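Local coordinates for protein thiamine monophosphate kinase (PDB 1VQV) that catalyses the ATP-dependent phosphorylation of thiamine monophosphate to thiamine diphosphate, the active form of vitamin B1, working as a magnesium-binding homodimer, at residues N75-N87 / E109-S121. Sequence-based numbering, arbitrary orientation.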
ATOM      1  N   ASN B  75      -1.719   0.012  18.881  1.00 53.41           N
ATOM      2  CA  ASN B  75      -1.333   1.391  19.154  1.00 54.55           C
ATOM      3  C   ASN B  75      -2.503   2.222  19.710  1.00 54.00           C
ATOM      4  O   ASN B  75      -2.422   3.444  19.831  1.00 57.49           O
ATOM      5  CB  ASN B  75      -0.730   2.039  17.890  1.00 54.31           C
ATOM      6  CG  ASN B  75       0.661   1.489  17.550  1.00 53.54           C
ATOM      7  OD1 ASN B  75       1.578   1.530  18.369  1.00 53.75           O
ATOM      8  ND2 ASN B  75       0.818   0.981  16.339  1.00 53.97           N
ATOM      9  N   GLY B  76      -3.586   1.544  20.059  1.00 51.74           N
ATOM     10  CA  GLY B  76      -4.734   2.219  20.630  1.00 52.25           C
ATOM     11  C   GLY B  76      -5.597   2.934  19.623  1.00 53.81           C
ATOM     12  O   GLY B  76      -6.303   3.887  19.960  1.00 54.95           O
ATOM     13  N   GLY B  77      -5.555   2.470  18.381  1.00 54.35           N
ATOM     14  CA  GLY B  77      -6.346   3.105  17.350  1.00 53.11           C
ATOM     15  C   GLY B  77      -7.384   2.182  16.771  1.00 53.09           C
ATOM     16  O   GLY B  77      -7.315   0.976  16.960  1.00 53.98           O
ATOM     17  N   LEU B  78      -8.355   2.758  16.075  1.00 52.92           N
ATOM     18  CA  LEU B  78      -9.405   1.978  15.437  1.00 53.40           C
ATOM     19  C   LEU B  78      -9.238   2.029  13.910  1.00 54.19           C
ATOM     20  O   LEU B  78      -8.935   3.081  13.348  1.00 55.52           O
ATOM     21  CB  LEU B  78     -10.787   2.505  15.849  1.00 51.88           C
ATOM     22  CG  LEU B  78     -11.296   2.116  17.241  1.00 50.48           C
ATOM     23  CD1 LEU B  78     -12.655   2.725  17.486  1.00 47.43           C
ATOM     24  CD2 LEU B  78     -11.379   0.605  17.343  1.00 49.56           C
ATOM     25  N   PRO B  79      -9.404   0.879  13.228  1.00 55.32           N
ATOM     26  CA  PRO B  79      -9.279   0.754  11.767  1.00 54.59           C
ATOM     27  C   PRO B  79     -10.413   1.465  11.038  1.00 54.63           C
ATOM     28  O   PRO B  79     -11.579   1.197  11.301  1.00 55.25           O
ATOM     29  CB  PRO B  79      -9.318  -0.756  11.549  1.00 55.19           C
ATOM     30  CG  PRO B  79     -10.243  -1.214  12.631  1.00 54.13           C
ATOM     31  CD  PRO B  79      -9.764  -0.418  13.831  1.00 54.78           C
ATOM     32  N   LYS B  80     -10.062   2.360  10.116  1.00 54.90           N
ATOM     33  CA  LYS B  80     -11.053   3.117   9.355  1.00 53.35           C
ATOM     34  C   LYS B  80     -11.101   2.815   7.856  1.00 52.76           C
ATOM     35  O   LYS B  80     -12.126   2.347   7.353  1.00 53.41           O
ATOM     36  CB  LYS B  80     -10.840   4.615   9.573  1.00 56.27           C
ATOM     37  CG  LYS B  80     -11.144   5.090  11.009  1.00 60.07           C
ATOM     38  CD  LYS B  80     -12.649   5.004  11.325  1.00 62.58           C
ATOM     39  CE  LYS B  80     -13.442   5.997  10.482  1.00 64.97           C
ATOM     40  NZ  LYS B  80     -14.915   5.765  10.570  1.00 66.54           N
ATOM     41  N   TRP B  81     -10.005   3.051   7.139  1.00 52.15           N
ATOM     42  CA  TRP B  81      -9.998   2.821   5.684  1.00 50.73           C
ATOM     43  C   TRP B  81      -8.909   1.877   5.200  1.00 49.88           C
ATOM     44  O   TRP B  81      -7.832   1.803   5.778  1.00 49.16           O
ATOM     45  CB  TRP B  81      -9.871   4.162   4.939  1.00 49.88           C
ATOM     46  CG  TRP B  81     -10.869   5.170   5.390  1.00 49.17           C
ATOM     47  CD1 TRP B  81     -12.216   5.149   5.160  1.00 49.72           C
ATOM     48  CD2 TRP B  81     -10.629   6.255   6.283  1.00 49.78           C
ATOM     49  NE1 TRP B  81     -12.834   6.149   5.872  1.00 50.26           N
ATOM     50  CE2 TRP B  81     -11.884   6.844   6.572  1.00 50.97           C
ATOM     51  CE3 TRP B  81      -9.471   6.787   6.881  1.00 50.57           C
ATOM     52  CZ2 TRP B  81     -12.017   7.936   7.433  1.00 50.52           C
ATOM     53  CZ3 TRP B  81      -9.601   7.871   7.739  1.00 50.46           C
ATOM     54  CH2 TRP B  81     -10.869   8.434   8.006  1.00 51.30           C
ATOM     55  N   ALA B  82      -9.191   1.177   4.109  1.00 49.84           N
ATOM     56  CA  ALA B  82      -8.234   0.235   3.559  1.00 49.63           C
ATOM     57  C   ALA B  82      -8.127   0.258   2.032  1.00 50.16           C
ATOM     58  O   ALA B  82      -9.127   0.418   1.324  1.00 50.60           O
ATOM     59  CB  ALA B  82      -8.587  -1.161   4.024  1.00 49.48           C
ATOM     60  N   LEU B  83      -6.898   0.111   1.545  1.00 51.13           N
ATOM     61  CA  LEU B  83      -6.588   0.055   0.115  1.00 51.90           C
ATOM     62  C   LEU B  83      -5.953  -1.317  -0.149  1.00 52.19           C
ATOM     63  O   LEU B  83      -4.909  -1.653   0.431  1.00 50.79           O
ATOM     64  CB  LEU B  83      -5.585   1.144  -0.290  1.00 51.06           C
ATOM     65  CG  LEU B  83      -6.012   2.604  -0.366  1.00 50.67           C
ATOM     66  CD1 LEU B  83      -4.858   3.431  -0.868  1.00 51.99           C
ATOM     67  CD2 LEU B  83      -7.182   2.742  -1.307  1.00 51.85           C
ATOM     68  N   ILE B  84      -6.574  -2.107  -1.019  1.00 51.94           N
ATOM     69  CA  ILE B  84      -6.051  -3.428  -1.317  1.00 52.90           C
ATOM     70  C   ILE B  84      -5.542  -3.569  -2.738  1.00 51.45           C
ATOM     71  O   ILE B  84      -6.295  -3.458  -3.703  1.00 50.86           O
ATOM     72  CB  ILE B  84      -7.105  -4.508  -1.048  1.00 54.92           C
ATOM     73  CG1 ILE B  84      -7.456  -4.502   0.441  1.00 55.15           C
ATOM     74  CG2 ILE B  84      -6.582  -5.866  -1.493  1.00 55.16           C
ATOM     75  CD1 ILE B  84      -8.413  -5.565   0.858  1.00 58.48           C
ATOM     76  N   SER B  85      -4.247  -3.834  -2.837  1.00 49.77           N
ATOM     77  CA  SER B  85      -3.571  -3.987  -4.108  1.00 49.85           C
ATOM     78  C   SER B  85      -3.290  -5.471  -4.372  1.00 49.00           C
ATOM     79  O   SER B  85      -2.693  -6.162  -3.544  1.00 47.26           O
ATOM     80  CB  SER B  85      -2.271  -3.171  -4.075  1.00 47.80           C
ATOM     81  OG  SER B  85      -1.640  -3.114  -5.337  1.00 49.31           O
ATOM     82  N   LEU B  86      -3.730  -5.963  -5.526  1.00 49.46           N
ATOM     83  CA  LEU B  86      -3.521  -7.366  -5.853  1.00 49.94           C
ATOM     84  C   LEU B  86      -2.678  -7.630  -7.087  1.00 50.86           C
ATOM     85  O   LEU B  86      -2.893  -7.030  -8.139  1.00 50.26           O
ATOM     86  CB  LEU B  86      -4.867  -8.077  -6.023  1.00 49.57           C
ATOM     87  CG  LEU B  86      -5.744  -8.264  -4.787  1.00 50.03           C
ATOM     88  CD1 LEU B  86      -6.953  -9.076  -5.183  1.00 51.03           C
ATOM     89  CD2 LEU B  86      -4.963  -8.982  -3.680  1.00 51.85           C
ATOM     90  N   ASN B  87      -1.705  -8.525  -6.928  1.00 51.94           N
ATOM     91  CA  ASN B  87      -0.828  -8.969  -8.008  1.00 52.54           C
ATOM     92  C   ASN B  87      -1.351 -10.374  -8.298  1.00 52.71           C
ATOM     93  O   ASN B  87      -1.090 -11.300  -7.536  1.00 53.57           O
ATOM     94  CB  ASN B  87       0.623  -9.077  -7.535  1.00 52.65           C
ATOM     95  CG  ASN B  87       1.309  -7.737  -7.407  1.00 53.35           C
ATOM     96  OD1 ASN B  87       2.491  -7.677  -7.066  1.00 55.38           O
ATOM     97  ND2 ASN B  87       0.584  -6.654  -7.681  1.00 54.43           N
ATOM     98  N   GLU B 109     -16.584  -5.933   7.936  1.00 53.47           N
ATOM     99  CA  GLU B 109     -17.854  -5.885   8.651  1.00 53.58           C
ATOM    100  C   GLU B 109     -17.588  -6.055  10.132  1.00 53.03           C
ATOM    101  O   GLU B 109     -18.174  -5.369  10.969  1.00 53.88           O
ATOM    102  CB  GLU B 109     -18.787  -7.001   8.196  1.00 55.46           C
ATOM    103  CG  GLU B 109     -19.137  -6.917   6.735  1.00 61.70           C
ATOM    104  CD  GLU B 109     -20.071  -8.027   6.274  1.00 64.43           C
ATOM    105  OE1 GLU B 109     -19.909  -9.189   6.727  1.00 65.86           O
ATOM    106  OE2 GLU B 109     -20.957  -7.728   5.438  1.00 65.75           O
ATOM    107  N   PHE B 110     -16.683  -6.968  10.447  1.00 51.50           N
ATOM    108  CA  PHE B 110     -16.340  -7.251  11.821  1.00 51.38           C
ATOM    109  C   PHE B 110     -15.641  -6.098  12.522  1.00 51.58           C
ATOM    110  O   PHE B 110     -16.133  -5.596  13.526  1.00 52.52           O
ATOM    111  CB  PHE B 110     -15.445  -8.492  11.893  1.00 54.08           C
ATOM    112  CG  PHE B 110     -15.225  -8.984  13.288  1.00 54.16           C
ATOM    113  CD1 PHE B 110     -16.246  -9.643  13.967  1.00 55.27           C
ATOM    114  CD2 PHE B 110     -14.031  -8.736  13.949  1.00 53.94           C
ATOM    115  CE1 PHE B 110     -16.083 -10.041  15.276  1.00 54.47           C
ATOM    116  CE2 PHE B 110     -13.858  -9.132  15.266  1.00 55.46           C
ATOM    117  CZ  PHE B 110     -14.887  -9.784  15.930  1.00 55.20           C
ATOM    118  N   TYR B 111     -14.486  -5.698  11.993  1.00 51.56           N
ATOM    119  CA  TYR B 111     -13.695  -4.617  12.573  1.00 51.14           C
ATOM    120  C   TYR B 111     -14.271  -3.224  12.379  1.00 51.69           C
ATOM    121  O   TYR B 111     -13.839  -2.273  13.025  1.00 51.30           O
ATOM    122  CB  TYR B 111     -12.284  -4.666  12.016  1.00 50.05           C
ATOM    123  CG  TYR B 111     -11.609  -5.992  12.246  1.00 50.09           C
ATOM    124  CD1 TYR B 111     -11.466  -6.505  13.532  1.00 46.83           C
ATOM    125  CD2 TYR B 111     -11.097  -6.729  11.178  1.00 47.61           C
ATOM    126  CE1 TYR B 111     -10.831  -7.712  13.745  1.00 47.31           C
ATOM    127  CE2 TYR B 111     -10.457  -7.938  11.386  1.00 47.09           C
ATOM    128  CZ  TYR B 111     -10.326  -8.426  12.672  1.00 46.60           C
ATOM    129  OH  TYR B 111      -9.674  -9.623  12.884  1.00 47.52           O
ATOM    130  N   LYS B 112     -15.245  -3.110  11.485  1.00 53.25           N
ATOM    131  CA  LYS B 112     -15.907  -1.837  11.219  1.00 55.90           C
ATOM    132  C   LYS B 112     -15.015  -0.833  10.496  1.00 57.26           C
ATOM    133  O   LYS B 112     -14.924   0.337  10.887  1.00 58.11           O
ATOM    134  CB  LYS B 112     -16.411  -1.230  12.530  1.00 55.78           C
ATOM    135  CG  LYS B 112     -17.391  -2.113  13.247  1.00 57.08           C
ATOM    136  CD  LYS B 112     -17.643  -1.605  14.642  1.00 60.46           C
ATOM    137  CE  LYS B 112     -18.609  -2.528  15.385  1.00 61.51           C
ATOM    138  NZ  LYS B 112     -18.814  -2.080  16.786  1.00 62.60           N
ATOM    139  N   CYS B 113     -14.347  -1.310   9.453  1.00 58.01           N
ATOM    140  CA  CYS B 113     -13.479  -0.485   8.638  1.00 59.92           C
ATOM    141  C   CYS B 113     -13.946  -0.765   7.222  1.00 61.34           C
ATOM    142  O   CYS B 113     -14.883  -1.536   7.019  1.00 62.12           O
ATOM    143  CB  CYS B 113     -12.013  -0.892   8.809  1.00 60.14           C
ATOM    144  SG  CYS B 113     -11.631  -2.551   8.214  1.00 62.59           S
ATOM    145  N   GLU B 114     -13.298  -0.177   6.228  1.00 62.13           N
ATOM    146  CA  GLU B 114     -13.774  -0.410   4.881  1.00 62.70           C
ATOM    147  C   GLU B 114     -12.738  -0.240   3.810  1.00 61.49           C
ATOM    148  O   GLU B 114     -11.775   0.510   3.966  1.00 61.45           O
ATOM    149  CB  GLU B 114     -14.912   0.545   4.582  1.00 65.91           C
ATOM    150  CG  GLU B 114     -14.497   1.975   4.779  1.00 69.24           C
ATOM    151  CD  GLU B 114     -15.483   2.933   4.176  1.00 73.07           C
ATOM    152  OE1 GLU B 114     -15.333   4.163   4.395  1.00 74.63           O
ATOM    153  OE2 GLU B 114     -16.410   2.453   3.473  1.00 74.87           O
ATOM    154  N   VAL B 115     -12.961  -0.933   2.703  1.00 59.80           N
ATOM    155  CA  VAL B 115     -12.062  -0.832   1.575  1.00 59.26           C
ATOM    156  C   VAL B 115     -12.584   0.323   0.731  1.00 58.93           C
ATOM    157  O   VAL B 115     -13.783   0.430   0.481  1.00 60.18           O
ATOM    158  CB  VAL B 115     -12.014  -2.164   0.804  1.00 58.66           C
ATOM    159  CG1 VAL B 115     -11.765  -1.922  -0.654  1.00 59.30           C
ATOM    160  CG2 VAL B 115     -10.885  -3.029   1.372  1.00 59.15           C
ATOM    161  N   VAL B 116     -11.689   1.224   0.349  1.00 58.30           N
ATOM    162  CA  VAL B 116     -12.073   2.389  -0.446  1.00 58.92           C
ATOM    163  C   VAL B 116     -11.461   2.330  -1.845  1.00 61.73           C
ATOM    164  O   VAL B 116     -11.923   3.013  -2.762  1.00 61.31           O
ATOM    165  CB  VAL B 116     -11.597   3.697   0.213  1.00 57.11           C
ATOM    166  CG1 VAL B 116     -12.287   3.895   1.539  1.00 55.29           C
ATOM    167  CG2 VAL B 116     -10.070   3.666   0.380  1.00 55.89           C
ATOM    168  N   GLY B 117     -10.414   1.521  -2.006  1.00 63.48           N
ATOM    169  CA  GLY B 117      -9.784   1.419  -3.305  1.00 65.50           C
ATOM    170  C   GLY B 117      -8.663   0.405  -3.391  1.00 67.08           C
ATOM    171  O   GLY B 117      -8.395  -0.336  -2.437  1.00 66.61           O
ATOM    172  N   GLY B 118      -8.015   0.395  -4.558  1.00 67.76           N
ATOM    173  CA  GLY B 118      -6.910  -0.502  -4.858  1.00 67.69           C
ATOM    174  C   GLY B 118      -6.855  -0.737  -6.365  1.00 67.38           C
ATOM    175  O   GLY B 118      -7.735  -0.274  -7.102  1.00 68.32           O
ATOM    176  N   ASN B 119      -5.834  -1.448  -6.831  1.00 65.97           N
ATOM    177  CA  ASN B 119      -5.704  -1.735  -8.252  1.00 65.94           C
ATOM    178  C   ASN B 119      -5.240  -3.161  -8.441  1.00 64.72           C
ATOM    179  O   ASN B 119      -4.822  -3.826  -7.486  1.00 65.83           O
ATOM    180  CB  ASN B 119      -4.681  -0.811  -8.936  1.00 67.73           C
ATOM    181  CG  ASN B 119      -3.241  -1.116  -8.524  1.00 66.61           C
ATOM    182  OD1 ASN B 119      -2.829  -2.284  -8.426  1.00 66.41           O
ATOM    183  ND2 ASN B 119      -2.464  -0.058  -8.292  1.00 66.99           N
ATOM    184  N   ILE B 120      -5.284  -3.627  -9.682  1.00 62.03           N
ATOM    185  CA  ILE B 120      -4.848  -4.972  -9.958  1.00 59.61           C
ATOM    186  C   ILE B 120      -3.761  -4.953 -11.021  1.00 59.62           C
ATOM    187  O   ILE B 120      -3.738  -4.090 -11.887  1.00 59.27           O
ATOM    188  CB  ILE B 120      -6.045  -5.829 -10.350  1.00 57.22           C
ATOM    189  CG1 ILE B 120      -7.059  -5.800  -9.202  1.00 55.19           C
ATOM    190  CG2 ILE B 120      -5.611  -7.247 -10.621  1.00 57.38           C
ATOM    191  CD1 ILE B 120      -8.256  -6.688  -9.409  1.00 55.83           C
ATOM    192  N   SER B 121      -2.830  -5.890 -10.909  1.00 60.44           N
ATOM    193  CA  SER B 121      -1.709  -5.988 -11.826  1.00 60.67           C
ATOM    194  C   SER B 121      -1.388  -7.459 -12.096  1.00 61.20           C
ATOM    195  O   SER B 121      -1.500  -8.292 -11.188  1.00 61.50           O
ATOM    196  CB  SER B 121      -0.503  -5.298 -11.201  1.00 61.13           C
ATOM    197  OG  SER B 121       0.642  -5.420 -12.031  1.00 64.19           O
TER
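A82 and V115 pair side by side where the parallel strands 77-87 and 114-117 meet, and the small methyl of A82 lets the larger valine fit beside it. V115 CG2 fills the hollow between this methyl and I84, lying 3.6 Å from I84 CD1, with the two side chains at about a right angle. This is the helix-covered face, where I84 touches Y101 and V104 of helix 94-111. The compact ring of P79 rests its CG on Y111 CB (4.1 Å) and its CB on C113 CB, packing against the end of that helix.

On the other face W81 and E114 run alongside each other. The carboxylate reaches the indole edge, E114 OE1 standing 3.4 Å from W81 CD1, with the two planes 42° apart. V116 wedges between W81 and L83: with CG1 anti to the carbonyl carbon (chi1 -64°), one methyl meets the indole and CG2 meets L83 CD2 at 3.5 Å.

A beta bulge shifts the register between A82 and L83. V116 N bonds to A82 O (2.9 Å), whereas I84 N takes G117 O. G117, lacking a side chain, lets L83 CD2 lie against its backbone; G118, likewise bare, brings its CA 3.2 Å from I84 O. L86 N binds N119 O. The right-handed beta-alpha-beta crossover of this PurM-like N-terminal domain thus carries G118 and N119 to the ATP site, where N119 also binds magnesium.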